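Local coordinates for 2-Keto-3-deoxy-(6-phospho-)gluconate aldolase (Thermoproteus tenax, PDB 2R91), which is an aldolase of the dihydrodipicolinate synthetase family, built as a TIM barrel and assembled here from four chains, at residues Leu50-Thr61 against Glu78-Arg89. Residues are numbered along the deposited sequence; the frame is centred on the assembly and turned at random.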
ATOM      1  N   LEU A  50     -25.233  -1.390 -19.632  1.00 19.15           N
ATOM      2  CA  LEU A  50     -25.971  -2.646 -19.591  1.00 20.04           C
ATOM      3  C   LEU A  50     -26.296  -3.129 -21.023  1.00 18.97           C
ATOM      4  O   LEU A  50     -26.115  -4.301 -21.324  1.00 17.83           O
ATOM      5  CB  LEU A  50     -27.226  -2.512 -18.712  1.00 21.02           C
ATOM      6  CG  LEU A  50     -28.334  -3.559 -18.883  1.00 20.93           C
ATOM      7  CD1 LEU A  50     -27.784  -4.906 -18.440  1.00 21.89           C
ATOM      8  CD2 LEU A  50     -29.564  -3.151 -18.043  1.00 21.20           C
ATOM      9  N   GLN A  51     -26.715  -2.234 -21.925  1.00 18.87           N
ATOM     10  CA  GLN A  51     -27.098  -2.695 -23.247  1.00 19.61           C
ATOM     11  C   GLN A  51     -25.908  -3.194 -24.039  1.00 20.47           C
ATOM     12  O   GLN A  51     -26.001  -4.172 -24.789  1.00 20.96           O
ATOM     13  CB  GLN A  51     -27.833  -1.605 -24.014  1.00 20.07           C
ATOM     14  CG  GLN A  51     -29.238  -1.293 -23.422  1.00 20.96           C
ATOM     15  CD  GLN A  51     -29.849  -0.065 -24.084  1.00 21.85           C
ATOM     16  OE1 GLN A  51     -29.727   0.127 -25.299  1.00 21.66           O
ATOM     17  NE2 GLN A  51     -30.516   0.746 -23.305  1.00 21.01           N
ATOM     18  N   GLU A  52     -24.772  -2.526 -23.868  1.00 19.88           N
ATOM     19  CA  GLU A  52     -23.527  -2.995 -24.489  1.00 19.31           C
ATOM     20  C   GLU A  52     -23.153  -4.395 -23.986  1.00 17.72           C
ATOM     21  O   GLU A  52     -22.761  -5.248 -24.764  1.00 18.22           O
ATOM     22  CB  GLU A  52     -22.414  -1.953 -24.261  1.00 19.91           C
ATOM     23  CG  GLU A  52     -22.586  -0.725 -25.152  1.00 20.64           C
ATOM     24  CD  GLU A  52     -21.756   0.502 -24.745  1.00 22.53           C
ATOM     25  OE1 GLU A  52     -21.204   0.564 -23.620  1.00 23.20           O
ATOM     26  OE2 GLU A  52     -21.682   1.441 -25.569  1.00 23.24           O
ATOM     27  N   LYS A  53     -23.327  -4.660 -22.695  1.00 18.07           N
ATOM     28  CA  LYS A  53     -23.051  -5.993 -22.169  1.00 18.45           C
ATOM     29  C   LYS A  53     -24.033  -7.044 -22.691  1.00 18.42           C
ATOM     30  O   LYS A  53     -23.681  -8.217 -22.884  1.00 16.93           O
ATOM     31  CB  LYS A  53     -23.063  -5.988 -20.644  1.00 19.06           C
ATOM     32  CG  LYS A  53     -21.919  -5.149 -19.985  1.00 19.71           C
ATOM     33  CD  LYS A  53     -21.790  -5.549 -18.509  1.00 21.07           C
ATOM     34  CE  LYS A  53     -20.600  -4.793 -17.826  1.00 22.64           C
ATOM     35  NZ  LYS A  53     -21.033  -3.460 -17.316  1.00 23.49           N
ATOM     36  N   MET A  54     -25.282  -6.626 -22.897  1.00 19.37           N
ATOM     37  CA  MET A  54     -26.261  -7.507 -23.551  1.00 19.23           C
ATOM     38  C   MET A  54     -25.845  -7.807 -24.974  1.00 18.48           C
ATOM     39  O   MET A  54     -25.942  -8.923 -25.408  1.00 18.64           O
ATOM     40  CB  MET A  54     -27.637  -6.826 -23.555  1.00 20.15           C
ATOM     41  CG  MET A  54     -28.194  -6.636 -22.150  1.00 20.56           C
ATOM     42  SD  MET A  54     -29.804  -5.787 -22.121  1.00 21.79           S
ATOM     43  CE  MET A  54     -30.795  -7.006 -23.008  1.00 22.36           C
ATOM     44  N   GLU A  55     -25.416  -6.792 -25.721  1.00 19.68           N
ATOM     45  CA  GLU A  55     -24.970  -7.013 -27.098  1.00 21.97           C
ATOM     46  C   GLU A  55     -23.780  -7.967 -27.129  1.00 22.00           C
ATOM     47  O   GLU A  55     -23.669  -8.861 -27.967  1.00 20.32           O
ATOM     48  CB  GLU A  55     -24.570  -5.703 -27.759  1.00 24.68           C
ATOM     49  CG  GLU A  55     -25.736  -4.784 -27.990  1.00 30.42           C
ATOM     50  CD  GLU A  55     -25.317  -3.339 -28.186  1.00 32.47           C
ATOM     51  OE1 GLU A  55     -24.193  -3.103 -28.642  1.00 35.00           O
ATOM     52  OE2 GLU A  55     -26.098  -2.435 -27.858  1.00 33.78           O
ATOM     53  N   LEU A  56     -22.877  -7.767 -26.185  1.00 22.42           N
ATOM     54  CA  LEU A  56     -21.694  -8.585 -26.090  1.00 21.55           C
ATOM     55  C   LEU A  56     -22.050 -10.031 -25.696  1.00 20.52           C
ATOM     56  O   LEU A  56     -21.524 -10.990 -26.255  1.00 19.68           O
ATOM     57  CB  LEU A  56     -20.747  -7.875 -25.095  1.00 22.93           C
ATOM     58  CG  LEU A  56     -19.399  -8.485 -24.783  1.00 24.78           C
ATOM     59  CD1 LEU A  56     -18.523  -8.471 -26.090  1.00 24.13           C
ATOM     60  CD2 LEU A  56     -18.762  -7.654 -23.650  1.00 22.41           C
ATOM     61  N   THR A  57     -22.996 -10.193 -24.774  1.00 20.71           N
ATOM     62  CA  THR A  57     -23.517 -11.517 -24.416  1.00 20.34           C
ATOM     63  C   THR A  57     -24.075 -12.238 -25.651  1.00 20.81           C
ATOM     64  O   THR A  57     -23.811 -13.430 -25.871  1.00 20.26           O
ATOM     65  CB  THR A  57     -24.661 -11.386 -23.359  1.00 22.16           C
ATOM     66  OG1 THR A  57     -24.126 -10.885 -22.128  1.00 23.02           O
ATOM     67  CG2 THR A  57     -25.378 -12.717 -23.107  1.00 20.31           C
ATOM     68  N   ASP A  58     -24.840 -11.520 -26.472  1.00 21.33           N
ATOM     69  CA  ASP A  58     -25.417 -12.155 -27.678  1.00 22.05           C
ATOM     70  C   ASP A  58     -24.292 -12.571 -28.614  1.00 22.08           C
ATOM     71  O   ASP A  58     -24.301 -13.684 -29.149  1.00 23.01           O
ATOM     72  CB  ASP A  58     -26.335 -11.179 -28.424  1.00 22.76           C
ATOM     73  CG  ASP A  58     -27.641 -10.902 -27.688  1.00 24.86           C
ATOM     74  OD1 ASP A  58     -28.087 -11.712 -26.872  1.00 24.67           O
ATOM     75  OD2 ASP A  58     -28.252  -9.856 -27.962  1.00 28.86           O
ATOM     76  N   ALA A  59     -23.322 -11.671 -28.824  1.00 21.93           N
ATOM     77  CA  ALA A  59     -22.213 -11.959 -29.754  1.00 22.35           C
ATOM     78  C   ALA A  59     -21.377 -13.130 -29.266  1.00 22.33           C
ATOM     79  O   ALA A  59     -20.993 -13.990 -30.057  1.00 21.19           O
ATOM     80  CB  ALA A  59     -21.326 -10.693 -29.989  1.00 22.45           C
ATOM     81  N   ALA A  60     -21.093 -13.162 -27.959  1.00 22.67           N
ATOM     82  CA  ALA A  60     -20.235 -14.215 -27.392  1.00 22.14           C
ATOM     83  C   ALA A  60     -20.935 -15.570 -27.470  1.00 22.90           C
ATOM     84  O   ALA A  60     -20.352 -16.555 -27.944  1.00 21.29           O
ATOM     85  CB  ALA A  60     -19.854 -13.882 -25.902  1.00 20.51           C
ATOM     86  N   THR A  61     -22.189 -15.627 -26.993  1.00 22.18           N
ATOM     87  CA  THR A  61     -22.942 -16.895 -27.025  1.00 22.80           C
ATOM     88  C   THR A  61     -23.269 -17.377 -28.456  1.00 24.44           C
ATOM     89  O   THR A  61     -23.443 -18.560 -28.679  1.00 25.73           O
ATOM     90  CB  THR A  61     -24.234 -16.875 -26.151  1.00 22.64           C
ATOM     91  OG1 THR A  61     -25.108 -15.818 -26.582  1.00 23.14           O
ATOM     92  CG2 THR A  61     -23.885 -16.690 -24.669  1.00 22.30           C
ATOM     93  N   GLU A  78     -28.971  -3.743 -12.264  1.00 20.59           N
ATOM     94  CA  GLU A  78     -28.473  -4.076 -13.606  1.00 20.65           C
ATOM     95  C   GLU A  78     -27.676  -5.380 -13.673  1.00 18.84           C
ATOM     96  O   GLU A  78     -27.674  -6.060 -14.699  1.00 18.41           O
ATOM     97  CB  GLU A  78     -27.641  -2.935 -14.183  1.00 21.38           C
ATOM     98  CG  GLU A  78     -28.473  -1.699 -14.407  1.00 24.20           C
ATOM     99  CD  GLU A  78     -27.724  -0.619 -15.126  1.00 25.65           C
ATOM    100  OE1 GLU A  78     -26.464  -0.575 -15.080  1.00 26.21           O
ATOM    101  OE2 GLU A  78     -28.411   0.228 -15.707  1.00 26.61           O
ATOM    102  N   ALA A  79     -26.958  -5.684 -12.604  1.00 17.50           N
ATOM    103  CA  ALA A  79     -26.205  -6.929 -12.495  1.00 18.67           C
ATOM    104  C   ALA A  79     -27.182  -8.107 -12.474  1.00 18.83           C
ATOM    105  O   ALA A  79     -27.000  -9.097 -13.169  1.00 18.13           O
ATOM    106  CB  ALA A  79     -25.316  -6.897 -11.200  1.00 17.24           C
ATOM    107  N   ILE A  80     -28.235  -7.992 -11.668  1.00 19.59           N
ATOM    108  CA  ILE A  80     -29.299  -9.016 -11.652  1.00 20.08           C
ATOM    109  C   ILE A  80     -29.974  -9.189 -13.012  1.00 19.85           C
ATOM    110  O   ILE A  80     -30.147 -10.298 -13.491  1.00 20.12           O
ATOM    111  CB  ILE A  80     -30.354  -8.670 -10.589  1.00 22.32           C
ATOM    112  CG1 ILE A  80     -29.768  -8.851  -9.174  1.00 22.38           C
ATOM    113  CG2 ILE A  80     -31.603  -9.521 -10.759  1.00 22.23           C
ATOM    114  CD1 ILE A  80     -30.513  -8.035  -8.150  1.00 25.59           C
ATOM    115  N   ALA A  81     -30.363  -8.094 -13.637  1.00 20.42           N
ATOM    116  CA  ALA A  81     -31.017  -8.169 -14.937  1.00 20.14           C
ATOM    117  C   ALA A  81     -30.113  -8.843 -15.979  1.00 19.90           C
ATOM    118  O   ALA A  81     -30.572  -9.665 -16.778  1.00 18.77           O
ATOM    119  CB  ALA A  81     -31.410  -6.779 -15.412  1.00 20.01           C
ATOM    120  N   LEU A  82     -28.830  -8.467 -16.015  1.00 18.67           N
ATOM    121  CA  LEU A  82     -27.951  -9.032 -17.019  1.00 18.12           C
ATOM    122  C   LEU A  82     -27.668 -10.497 -16.703  1.00 16.87           C
ATOM    123  O   LEU A  82     -27.538 -11.321 -17.596  1.00 18.48           O
ATOM    124  CB  LEU A  82     -26.625  -8.254 -17.096  1.00 17.79           C
ATOM    125  CG  LEU A  82     -25.597  -8.813 -18.077  1.00 19.18           C
ATOM    126  CD1 LEU A  82     -26.129  -8.666 -19.501  1.00 18.13           C
ATOM    127  CD2 LEU A  82     -24.189  -8.117 -17.953  1.00 18.11           C
ATOM    128  N   ALA A  83     -27.539 -10.826 -15.437  1.00 18.05           N
ATOM    129  CA  ALA A  83     -27.330 -12.249 -15.093  1.00 18.28           C
ATOM    130  C   ALA A  83     -28.467 -13.126 -15.630  1.00 19.38           C
ATOM    131  O   ALA A  83     -28.236 -14.209 -16.188  1.00 17.20           O
ATOM    132  CB  ALA A  83     -27.178 -12.432 -13.577  1.00 18.34           C
ATOM    133  N   LYS A  84     -29.712 -12.655 -15.473  1.00 20.57           N
ATOM    134  CA  LYS A  84     -30.851 -13.428 -15.996  1.00 22.42           C
ATOM    135  C   LYS A  84     -30.787 -13.506 -17.520  1.00 21.44           C
ATOM    136  O   LYS A  84     -31.034 -14.563 -18.099  1.00 22.09           O
ATOM    137  CB  LYS A  84     -32.195 -12.818 -15.536  1.00 24.64           C
ATOM    138  CG  LYS A  84     -32.406 -12.764 -14.047  1.00 25.84           C
ATOM    139  CD  LYS A  84     -33.760 -12.114 -13.714  1.00 26.67           C
ATOM    140  CE  LYS A  84     -33.986 -11.968 -12.222  1.00 29.42           C
ATOM    141  NZ  LYS A  84     -34.887 -10.767 -11.772  1.00 32.16           N
ATOM    142  N   TYR A  85     -30.447 -12.393 -18.172  1.00 20.22           N
ATOM    143  CA  TYR A  85     -30.294 -12.358 -19.627  1.00 20.00           C
ATOM    144  C   TYR A  85     -29.229 -13.344 -20.125  1.00 20.65           C
ATOM    145  O   TYR A  85     -29.458 -14.121 -21.080  1.00 21.19           O
ATOM    146  CB  TYR A  85     -29.927 -10.945 -20.095  1.00 20.96           C
ATOM    147  CG  TYR A  85     -29.951 -10.777 -21.599  1.00 20.96           C
ATOM    148  CD1 TYR A  85     -31.179 -10.767 -22.295  1.00 21.12           C
ATOM    149  CD2 TYR A  85     -28.774 -10.659 -22.335  1.00 19.83           C
ATOM    150  CE1 TYR A  85     -31.231 -10.649 -23.654  1.00 19.84           C
ATOM    151  CE2 TYR A  85     -28.813 -10.514 -23.713  1.00 20.24           C
ATOM    152  CZ  TYR A  85     -30.064 -10.507 -24.362  1.00 21.47           C
ATOM    153  OH  TYR A  85     -30.151 -10.364 -25.707  1.00 21.20           O
ATOM    154  N   ALA A  86     -28.056 -13.307 -19.492  1.00 20.64           N
ATOM    155  CA  ALA A  86     -26.960 -14.216 -19.852  1.00 18.84           C
ATOM    156  C   ALA A  86     -27.411 -15.674 -19.725  1.00 18.63           C
ATOM    157  O   ALA A  86     -27.165 -16.496 -20.609  1.00 19.28           O
ATOM    158  CB  ALA A  86     -25.751 -13.950 -18.955  1.00 18.21           C
ATOM    159  N   GLU A  87     -28.067 -15.988 -18.627  1.00 19.84           N
ATOM    160  CA  GLU A  87     -28.586 -17.336 -18.433  1.00 22.82           C
ATOM    161  C   GLU A  87     -29.544 -17.753 -19.555  1.00 24.00           C
ATOM    162  O   GLU A  87     -29.486 -18.891 -20.042  1.00 24.15           O
ATOM    163  CB  GLU A  87     -29.278 -17.434 -17.089  1.00 24.94           C
ATOM    164  CG  GLU A  87     -29.814 -18.845 -16.818  1.00 28.12           C
ATOM    165  CD  GLU A  87     -30.443 -18.919 -15.454  1.00 29.95           C
ATOM    166  OE1 GLU A  87     -31.437 -18.216 -15.227  1.00 32.44           O
ATOM    167  OE2 GLU A  87     -29.930 -19.636 -14.587  1.00 31.47           O
ATOM    168  N   SER A  88     -30.397 -16.836 -19.990  1.00 24.05           N
ATOM    169  CA  SER A  88     -31.378 -17.161 -21.048  1.00 24.51           C
ATOM    170  C   SER A  88     -30.684 -17.354 -22.379  1.00 26.48           C
ATOM    171  O   SER A  88     -31.164 -18.116 -23.238  1.00 25.95           O
ATOM    172  CB  SER A  88     -32.436 -16.066 -21.169  1.00 25.98           C
ATOM    173  OG  SER A  88     -31.925 -14.917 -21.838  1.00 25.64           O
ATOM    174  N   ARG A  89     -29.534 -16.687 -22.548  1.00 25.37           N
ATOM    175  CA  ARG A  89     -28.733 -16.836 -23.766  1.00 25.40           C
ATOM    176  C   ARG A  89     -27.803 -18.062 -23.755  1.00 24.09           C
ATOM    177  O   ARG A  89     -27.061 -18.299 -24.703  1.00 24.85           O
ATOM    178  CB  ARG A  89     -27.964 -15.535 -24.062  1.00 26.02           C
ATOM    179  CG  ARG A  89     -28.883 -14.357 -24.344  1.00 28.51           C
ATOM    180  CD  ARG A  89     -29.644 -14.613 -25.621  1.00 29.07           C
ATOM    181  NE  ARG A  89     -30.524 -13.534 -26.071  1.00 30.68           N
ATOM    182  CZ  ARG A  89     -31.841 -13.494 -25.871  1.00 30.91           C
ATOM    183  NH1 ARG A  89     -32.432 -14.442 -25.171  1.00 33.01           N
ATOM    184  NH2 ARG A  89     -32.564 -12.496 -26.344  1.00 29.87           N
TER
HETATM  185  O   HOH W   1     -25.605   0.878 -17.844  1.00 34.94           O
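Tyr85 of helix 76-88 meets Met54, Thr57 and Asp58 of helix 50-63, its neighbour on the outside of the TIM barrel. With CG anti to the backbone N (chi1 -171°), the ring extends from CB toward Met54 and Asp58. Tyr85 CD2 lies 4.0 Å from Thr57 CG2, and CE2 passes beside the Met54 carbonyl. CG, CD1 and CE1 all lie under the Met54 methyl, Tyr85 CE1 being 3.7 Å from Met54 CE. That methyl sits over the ring centre in a CH-pi contact, brought there by the bend at chi3, while SD stands farther above the same face; a flexible thioether suits such a Met-aromatic contact. Arg89 CG packs toward the rim of the opposite face. CZ nears Asp58 OD1, and at the tip Tyr85 OH donates to Asp58 OD1 (2.7 Å) on its syn side. Asp58 OD1 also accepts from Arg89 NE at 3.1 Å, a bent salt-bridge bond (141°) lying near the guanidinium plane.

Deeper toward the barrel, Leu82 is a knob among Leu50, Lys53, Met54 and Thr57; its branched end fills the hole, with Leu82 CD2 3.6 Å from Lys53 CD. Lysine fits because its aliphatic stem packs here while NZ bonds Leu48 O. Thr57 lays CG2 against Ala86.

Segments 50-61 and 78-88, nearly parallel at 17°, are thus joined by the Leu82 knob and, farther out, by the methionine-tyrosine contact and a doubly gripped carboxylate oxygen, whose donors probably favour the ionised form.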